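Local structure of putative Fe-S biosynthesis protein (2QGO) at residues T76-F79 against D80-M83; L118-A121 against N122-Q126. The protein is a putative iron-sulphur cluster biosynthesis protein, probably taking part in the assembly of Fe-S clusters. All coordinates share one frame; numbering follows the deposited sequence.

Contact 1: residues T76-F79 against D80-M83; sequences TSDF and DKTM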
ATOM      1  N   THR A  76      -2.245  -4.234  -6.500  1.00 24.57           N
ATOM      2  CA  THR A  76      -0.890  -3.941  -6.944  1.00 24.92           C
ATOM      3  C   THR A  76      -0.841  -4.162  -8.458  1.00 25.79           C
ATOM      4  O   THR A  76      -1.867  -4.431  -9.079  1.00 23.75           O
ATOM      5  CB  THR A  76       0.152  -4.836  -6.245  1.00 26.45           C
ATOM      6  OG1 THR A  76       1.456  -4.278  -6.434  1.00 26.26           O
ATOM      7  CG2 THR A  76       0.127  -6.248  -6.812  1.00 25.95           C
ATOM      8  N   SER A  77       0.339  -4.029  -9.053  1.00 26.64           N
ATOM      9  CA  SER A  77       0.477  -4.221 -10.494  1.00 27.34           C
ATOM     10  C   SER A  77       1.435  -5.361 -10.806  1.00 28.31           C
ATOM     11  O   SER A  77       2.128  -5.871  -9.921  1.00 27.62           O
ATOM     12  CB  SER A  77       0.963  -2.929 -11.172  1.00 28.43           C
ATOM     13  OG  SER A  77       2.272  -2.567 -10.765  1.00 26.07           O
ATOM     14  N   ASP A  78       1.471  -5.773 -12.065  1.00 31.58           N
ATOM     15  CA  ASP A  78       2.356  -6.863 -12.445  1.00 33.73           C
ATOM     16  C   ASP A  78       3.802  -6.464 -12.202  1.00 33.15           C
ATOM     17  O   ASP A  78       4.632  -7.281 -11.802  1.00 34.30           O
ATOM     18  CB  ASP A  78       2.097  -7.262 -13.904  1.00 37.19           C
ATOM     19  CG  ASP A  78       0.825  -8.098 -14.051  1.00 40.97           C
ATOM     20  OD1 ASP A  78       0.679  -9.072 -13.276  1.00 40.86           O
ATOM     21  OD2 ASP A  78      -0.031  -7.792 -14.923  1.00 43.13           O
ATOM     22  N   PHE A  79       4.103  -5.192 -12.403  1.00 33.58           N
ATOM     23  CA  PHE A  79       5.457  -4.712 -12.166  1.00 33.02           C
ATOM     24  C   PHE A  79       5.820  -4.718 -10.684  1.00 32.80           C
ATOM     25  O   PHE A  79       6.895  -5.178 -10.290  1.00 31.71           O
ATOM     26  CB  PHE A  79       5.613  -3.288 -12.677  1.00 32.89           C
ATOM     27  CG  PHE A  79       6.909  -2.653 -12.273  1.00 33.84           C
ATOM     28  CD1 PHE A  79       8.116  -3.110 -12.809  1.00 33.97           C
ATOM     29  CD2 PHE A  79       6.933  -1.620 -11.337  1.00 32.39           C
ATOM     30  CE1 PHE A  79       9.331  -2.546 -12.419  1.00 33.74           C
ATOM     31  CE2 PHE A  79       8.147  -1.044 -10.937  1.00 32.89           C
ATOM     32  CZ  PHE A  79       9.347  -1.507 -11.478  1.00 33.39           C
ATOM     33  N   ASP A  80       4.930  -4.167  -9.868  1.00 32.94           N
ATOM     34  CA  ASP A  80       5.172  -4.081  -8.433  1.00 34.52           C
ATOM     35  C   ASP A  80       5.167  -5.425  -7.704  1.00 34.31           C
ATOM     36  O   ASP A  80       5.827  -5.567  -6.682  1.00 33.76           O
ATOM     37  CB  ASP A  80       4.153  -3.133  -7.784  1.00 35.68           C
ATOM     38  CG  ASP A  80       4.366  -1.682  -8.178  1.00 37.92           C
ATOM     39  OD1 ASP A  80       5.393  -1.084  -7.771  1.00 38.38           O
ATOM     40  OD2 ASP A  80       3.506  -1.133  -8.900  1.00 39.21           O
ATOM     41  N   LYS A  81       4.447  -6.415  -8.224  1.00 34.71           N
ATOM     42  CA  LYS A  81       4.399  -7.705  -7.541  1.00 37.10           C
ATOM     43  C   LYS A  81       5.718  -8.473  -7.538  1.00 37.57           C
ATOM     44  O   LYS A  81       5.929  -9.339  -6.684  1.00 37.46           O
ATOM     45  CB  LYS A  81       3.290  -8.588  -8.118  1.00 37.61           C
ATOM     46  CG  LYS A  81       3.525  -9.001  -9.549  1.00 41.62           C
ATOM     47  CD  LYS A  81       2.400  -9.875 -10.095  1.00 40.64           C
ATOM     48  CE  LYS A  81       2.759 -10.315 -11.509  1.00 42.66           C
ATOM     49  NZ  LYS A  81       1.656 -11.024 -12.209  1.00 42.54           N
ATOM     50  N   THR A  82       6.618  -8.158  -8.466  1.00 38.18           N
ATOM     51  CA  THR A  82       7.894  -8.857  -8.510  1.00 39.58           C
ATOM     52  C   THR A  82       8.800  -8.465  -7.344  1.00 39.57           C
ATOM     53  O   THR A  82       9.694  -9.229  -6.960  1.00 39.58           O
ATOM     54  CB  THR A  82       8.629  -8.614  -9.849  1.00 40.93           C
ATOM     55  OG1 THR A  82       8.644  -7.215 -10.153  1.00 42.51           O
ATOM     56  CG2 THR A  82       7.926  -9.351 -10.969  1.00 41.30           C
ATOM     57  N   MET A  83       8.570  -7.288  -6.768  1.00 39.57           N
ATOM     58  CA  MET A  83       9.378  -6.849  -5.635  1.00 40.29           C
ATOM     59  C   MET A  83       8.700  -7.095  -4.288  1.00 39.68           C
ATOM     60  O   MET A  83       9.256  -6.767  -3.236  1.00 39.69           O
ATOM     61  CB  MET A  83       9.737  -5.370  -5.771  1.00 43.04           C
ATOM     62  CG  MET A  83      11.222  -5.142  -6.070  1.00 46.33           C
ATOM     63  SD  MET A  83      11.404  -3.766  -7.203  1.00 49.89           S
ATOM     64  CE  MET A  83      10.708  -4.511  -8.680  1.00 48.23           C
TER
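Asp-80 reaches back to Ser-77 twice, once with its backbone and once with its carboxylate. Its amide N donates to Ser-77 OG at 3.2 Å, in a nearly straight bond (166°), and the same hydroxyl then gives its own proton to Asp-80 OD2, 2.7 Å away. That proton arrives on the anti side of the carboxylate and somewhat out of its plane. With CG anti to its own carbonyl carbon (chi1 -69°), Asp-80 turns the acid back over the start of the turn, while CB rests against Thr-76 OG1. Ser-77 is thus the N-cap of the short helix 78-81, a single weakly bonded turn that follows strand 73-76 directly; Lys-81 N to Ser-77 O (2.9 Å) closes it. The other carboxylate oxygen, OD1, accepts from Thr-30 N, tying the turn to strand 25-30, on which Thr-76 also holds Leu-28 O through OG1. Replacing Asp-80 by an alanine would leave Ser-77 OG and Thr-30 N without their carboxylate partner and would probably weaken the tie to strand 25-30. Phe-79 CB is directed away from residues 80-83, yet the side chain touches Thr-30; its ring crosses the acid obliquely, CD2 3.9 Å from Asp-80 OD1, planes 68° apart. The far ring atom CZ meets Met-83 CE at 4.3 Å, and Phe-79 O accepts the hydroxyl of Thr-82 at 2.7 Å. Lys-81 CG lies 3.0 Å from Asp-78 O; beyond it the chain is extended beside Asp-78, pointing the same way, to a salt bridge, NZ to OD1, modelled at a doubtfully short 2.4 Å.

Contact 2: residues L118-A121 against N122-Q126; sequences LLKA and NKNVQ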
ATOM      1  N   LEU A 118      -2.394  13.159  -4.919  1.00 27.04           N
ATOM      2  CA  LEU A 118      -1.132  13.026  -5.645  1.00 27.75           C
ATOM      3  C   LEU A 118      -1.298  13.402  -7.113  1.00 27.74           C
ATOM      4  O   LEU A 118      -0.555  14.232  -7.631  1.00 27.99           O
ATOM      5  CB  LEU A 118      -0.607  11.589  -5.543  1.00 27.94           C
ATOM      6  CG  LEU A 118       0.042  11.244  -4.199  1.00 29.55           C
ATOM      7  CD1 LEU A 118       0.232   9.739  -4.083  1.00 28.90           C
ATOM      8  CD2 LEU A 118       1.379  11.980  -4.076  1.00 28.36           C
ATOM      9  N   LEU A 119      -2.277  12.788  -7.774  1.00 27.42           N
ATOM     10  CA  LEU A 119      -2.543  13.058  -9.186  1.00 29.08           C
ATOM     11  C   LEU A 119      -2.899  14.532  -9.443  1.00 29.45           C
ATOM     12  O   LEU A 119      -2.419  15.134 -10.405  1.00 29.92           O
ATOM     13  CB  LEU A 119      -3.685  12.166  -9.689  1.00 28.67           C
ATOM     14  CG  LEU A 119      -3.545  10.661  -9.437  1.00 32.18           C
ATOM     15  CD1 LEU A 119      -4.716   9.930 -10.068  1.00 30.38           C
ATOM     16  CD2 LEU A 119      -2.217  10.150 -10.002  1.00 32.77           C
ATOM     17  N   LYS A 120      -3.740  15.098  -8.585  1.00 29.32           N
ATOM     18  CA  LYS A 120      -4.161  16.490  -8.712  1.00 30.99           C
ATOM     19  C   LYS A 120      -2.954  17.429  -8.724  1.00 31.90           C
ATOM     20  O   LYS A 120      -2.819  18.289  -9.605  1.00 30.33           O
ATOM     21  CB  LYS A 120      -5.099  16.844  -7.554  1.00 34.23           C
ATOM     22  CG  LYS A 120      -5.715  18.241  -7.621  1.00 38.78           C
ATOM     23  CD  LYS A 120      -6.779  18.415  -6.542  1.00 41.96           C
ATOM     24  CE  LYS A 120      -6.204  18.240  -5.125  1.00 45.17           C
ATOM     25  NZ  LYS A 120      -7.286  18.252  -4.077  1.00 46.32           N
ATOM     26  N   ALA A 121      -2.075  17.259  -7.741  1.00 31.04           N
ATOM     27  CA  ALA A 121      -0.874  18.078  -7.645  1.00 32.94           C
ATOM     28  C   ALA A 121       0.012  17.816  -8.862  1.00 33.68           C
ATOM     29  O   ALA A 121       0.590  18.744  -9.434  1.00 34.25           O
ATOM     30  CB  ALA A 121      -0.117  17.752  -6.354  1.00 31.29           C
ATOM     31  N   ASN A 122       0.112  16.548  -9.256  1.00 33.81           N
ATOM     32  CA  ASN A 122       0.914  16.174 -10.414  1.00 35.44           C
ATOM     33  C   ASN A 122       0.457  16.999 -11.609  1.00 36.35           C
ATOM     34  O   ASN A 122       1.266  17.594 -12.322  1.00 34.93           O
ATOM     35  CB  ASN A 122       0.733  14.686 -10.725  1.00 35.89           C
ATOM     36  CG  ASN A 122       1.790  13.812 -10.057  1.00 37.52           C
ATOM     37  OD1 ASN A 122       2.472  14.244  -9.119  1.00 36.77           O
ATOM     38  ND2 ASN A 122       1.927  12.572 -10.538  1.00 36.42           N
ATOM     39  N   LYS A 123      -0.857  17.028 -11.804  1.00 37.26           N
ATOM     40  CA  LYS A 123      -1.473  17.763 -12.896  1.00 38.89           C
ATOM     41  C   LYS A 123      -1.261  19.273 -12.802  1.00 39.16           C
ATOM     42  O   LYS A 123      -0.920  19.917 -13.793  1.00 40.13           O
ATOM     43  CB  LYS A 123      -2.974  17.455 -12.928  1.00 40.85           C
ATOM     44  CG  LYS A 123      -3.753  18.204 -13.988  1.00 42.86           C
ATOM     45  CD  LYS A 123      -5.241  17.936 -13.832  1.00 45.58           C
ATOM     46  CE  LYS A 123      -6.074  18.722 -14.846  1.00 46.14           C
ATOM     47  NZ  LYS A 123      -7.533  18.503 -14.583  1.00 47.14           N
ATOM     48  N   ASN A 124      -1.452  19.849 -11.618  1.00 39.38           N
ATOM     49  CA  ASN A 124      -1.282  21.285 -11.479  1.00 40.69           C
ATOM     50  C   ASN A 124       0.139  21.794 -11.683  1.00 40.93           C
ATOM     51  O   ASN A 124       0.334  22.813 -12.349  1.00 39.34           O
ATOM     52  CB  ASN A 124      -1.833  21.766 -10.130  1.00 42.46           C
ATOM     53  CG  ASN A 124      -3.350  21.639 -10.048  1.00 45.44           C
ATOM     54  OD1 ASN A 124      -4.052  21.775 -11.060  1.00 44.59           O
ATOM     55  ND2 ASN A 124      -3.864  21.378  -8.844  1.00 44.49           N
ATOM     56  N   VAL A 125       1.135  21.105 -11.131  1.00 41.25           N
ATOM     57  CA  VAL A 125       2.505  21.563 -11.313  1.00 41.57           C
ATOM     58  C   VAL A 125       2.851  21.598 -12.800  1.00 41.87           C
ATOM     59  O   VAL A 125       3.720  22.354 -13.225  1.00 41.91           O
ATOM     60  CB  VAL A 125       3.537  20.667 -10.555  1.00 41.60           C
ATOM     61  CG1 VAL A 125       3.587  19.275 -11.150  1.00 40.26           C
ATOM     62  CG2 VAL A 125       4.911  21.309 -10.619  1.00 42.05           C
ATOM     63  N   GLN A 126       2.152  20.786 -13.586  1.00 42.85           N
ATOM     64  CA  GLN A 126       2.366  20.718 -15.034  1.00 43.47           C
ATOM     65  C   GLN A 126       1.616  21.809 -15.795  1.00 43.83           C
ATOM     66  O   GLN A 126       1.996  22.074 -16.957  1.00 44.64           O
ATOM     67  CB  GLN A 126       1.931  19.355 -15.572  1.00 44.00           C
ATOM     68  CG  GLN A 126       2.928  18.223 -15.350  1.00 45.82           C
ATOM     69  CD  GLN A 126       2.431  16.908 -15.938  1.00 46.05           C
ATOM     70  OE1 GLN A 126       1.448  16.328 -15.456  1.00 45.20           O
ATOM     71  NE2 GLN A 126       3.102  16.436 -16.991  1.00 45.09           N
TER
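Asn-122 N donates to Leu-118 O at 2.9 Å, the first of four successive i to i+4 bonds that carry the last turns of helix 115-125. Lys-123 N to Leu-119 O (2.8 Å) and Asn-124 N to Lys-120 O follow in step, and Val-125 N to Ala-121 O is nearly straight, with 176° at the hydrogen. Beyond it the pattern slackens: Gln-126 N makes only a weak bond back to Lys-123 O.

The side chains add contacts of van der Waals kind. Asn-122 lays CB against Leu-119 O at 3.2 Å. Its OD1 sits 3.4 Å from Leu-118 O, but these are two acceptors and no bond joins them. Asn-124 and Lys-120 run side by side, pointing the same way, and the amide ND2 of Asn-124 comes to 3.8 Å from Lys-120 CG. Although ND2 also lies near Lys-120 O, the angle is too poor for a hydrogen bond. Val-125 takes a different route: chi1 of 66° puts CG1 between its backbone N and carbonyl carbon, from where the methyl leans on Ala-121 O at 3.5 Å.

Charged groups make no pair here. Lys-123, extended along its whole length, leads its ammonium away from the preceding turn. Toward the rest of the protein, Leu-118 and Leu-119 both touch Tyr-37, which places these two residues against the loop that carries it.

With no side-chain hydrogen bond or salt bridge between the two segments, cohesion of this exposed helix end rests on the main-chain i to i+4 bonds, to which the polar side chains add only van der Waals contacts.

In the fold
Neither contact belongs to the hydrophobic core, yet they differ in depth. Contact 1 is partly buried, with Thr-76 and Asp-80 turned in against the sheet, whereas contact 2 lies on the surface, farther from the centre of the chain, and has no buried residue. They share no element: contact 1 starts helix 78-81, contact 2 finishes helix 115-125, and their nearest atoms stay about 12 Å apart. The chemistry follows the place. At a helix start bound to neighbouring strands, side chains cap, bridge and reach outside; along the last turns of the terminal helix, main-chain bonds do the holding and the side chains form no hydrogen bond or salt bridge between the two segments.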